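Local coordinates for protein ribosome-associated factor Y (Coxiella burnetii, PDB 3TQM) that probably binds ribosomes and helps keep them in the inactive, hibernating 100S state, as a short member of the HPF/YfiA family, at residues 15-18 / 19-23. Residues are numbered along the deposited sequence; the frame is centred on the assembly and turned at random.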
# COMPACT_ATOMS: atom_id res chain seq x y z
N ALA A 15 -3.60 8.85 -12.59
CA ALA A 15 -2.49 9.51 -11.91
C ALA A 15 -2.23 8.88 -10.55
O ALA A 15 -1.08 8.66 -10.17
CB ALA A 15 -2.77 10.99 -11.77
N LEU A 16 -3.29 8.59 -9.81
CA LEU A 16 -3.16 7.98 -8.49
C LEU A 16 -2.66 6.55 -8.64
O LEU A 16 -1.95 6.04 -7.77
CB LEU A 16 -4.49 8.01 -7.74
CG LEU A 16 -4.50 7.39 -6.34
CD1 LEU A 16 -3.59 8.17 -5.41
CD2 LEU A 16 -5.91 7.33 -5.80
N ARG A 17 -3.02 5.92 -9.74
CA ARG A 17 -2.60 4.56 -10.01
C ARG A 17 -1.11 4.50 -10.31
O ARG A 17 -0.40 3.62 -9.82
CB ARG A 17 -3.38 3.99 -11.19
CG ARG A 17 -3.08 2.53 -11.46
CD ARG A 17 -4.07 1.93 -12.42
NE ARG A 17 -3.94 0.48 -12.45
CZ ARG A 17 -4.58 -0.33 -11.61
NH1 ARG A 17 -5.40 0.17 -10.69
NH2 ARG A 17 -4.41 -1.64 -11.69
N GLU A 18 -0.64 5.44 -11.12
CA GLU A 18 0.77 5.52 -11.46
C GLU A 18 1.60 5.88 -10.24
O GLU A 18 2.63 5.26 -9.97
CB GLU A 18 1.01 6.54 -12.57
CG GLU A 18 2.48 6.76 -12.90
CD GLU A 18 2.68 7.75 -14.03
OE1 GLU A 18 1.87 8.69 -14.16
OE2 GLU A 18 3.65 7.58 -14.80
N LEU A 19 1.14 6.89 -9.50
CA LEU A 19 1.82 7.34 -8.29
C LEU A 19 2.02 6.19 -7.30
O LEU A 19 3.11 6.02 -6.74
CB LEU A 19 1.02 8.46 -7.62
CG LEU A 19 1.61 9.14 -6.38
CD1 LEU A 19 1.31 8.36 -5.10
CD2 LEU A 19 3.11 9.36 -6.54
N THR A 20 0.98 5.40 -7.09
CA THR A 20 1.04 4.30 -6.13
C THR A 20 1.99 3.21 -6.62
O THR A 20 2.72 2.62 -5.84
CB THR A 20 -0.35 3.70 -5.87
OG1 THR A 20 -1.23 4.71 -5.37
CG2 THR A 20 -0.25 2.58 -4.84
N GLU A 21 1.96 2.96 -7.93
CA GLU A 21 2.84 1.98 -8.54
C GLU A 21 4.31 2.30 -8.30
O GLU A 21 5.07 1.46 -7.81
CB GLU A 21 2.58 1.87 -10.04
CG GLU A 21 1.45 0.94 -10.42
CD GLU A 21 1.24 0.86 -11.92
OE1 GLU A 21 2.04 1.47 -12.66
OE2 GLU A 21 0.28 0.19 -12.35
N LYS A 22 4.72 3.52 -8.64
CA LYS A 22 6.12 3.90 -8.57
C LYS A 22 6.64 3.94 -7.14
O LYS A 22 7.82 3.69 -6.89
CB LYS A 22 6.37 5.24 -9.27
CG LYS A 22 6.00 6.45 -8.45
CD LYS A 22 6.60 7.71 -9.05
CE LYS A 22 6.38 8.91 -8.15
NZ LYS A 22 7.08 10.12 -8.65
N LYS A 23 5.76 4.25 -6.19
CA LYS A 23 6.15 4.28 -4.79
C LYS A 23 6.35 2.87 -4.22
O LYS A 23 7.22 2.64 -3.39
CB LYS A 23 5.14 5.06 -3.94
CG LYS A 23 5.43 6.54 -3.87
CD LYS A 23 4.48 7.23 -2.91
CE LYS A 23 4.78 8.72 -2.81
NZ LYS A 23 3.58 9.47 -2.34
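The guanidinium of R17 and the carboxylate of E21, one helical turn apart, lie near each other, their planes 68° apart. E21 OE2 is 4.2 Å from R17 NE but sits off the plane of the guanidinium, where none of its N-H bonds is aimed, so probably only a loose electrostatic attraction joins them. The same oxygen lies 4.2 Å from R17 CG, while E21 CG, beside its own backbone N (chi1 -85°), leans back to 3.3 Å from R17 O. On the inward side, L16 O takes two donors from T20: the backbone N at 3.1 Å, lying above the carbonyl plane, and OG1 at 2.8 Å, tilted 20° from that plane. With OG1 beside its own backbone N, the T20 hydroxyl folds back onto the preceding turn, which satisfies a buried polar group within the helix. L16 CD1 passes 4.2 Å from T20 OG1. L19 N, E21 N and K22 N donate to the carbonyls of A15, R17 and E18, four residues earlier. Helix 14-24 is the crossover of the beta-alpha-beta unit between parallel strands 2-8 and 36-44: L16 and T20 pack on F41 and on helix 70-89, R17, T20 and E21 touch M5 of strand 2-8, and K23 forms a salt bridge with D75.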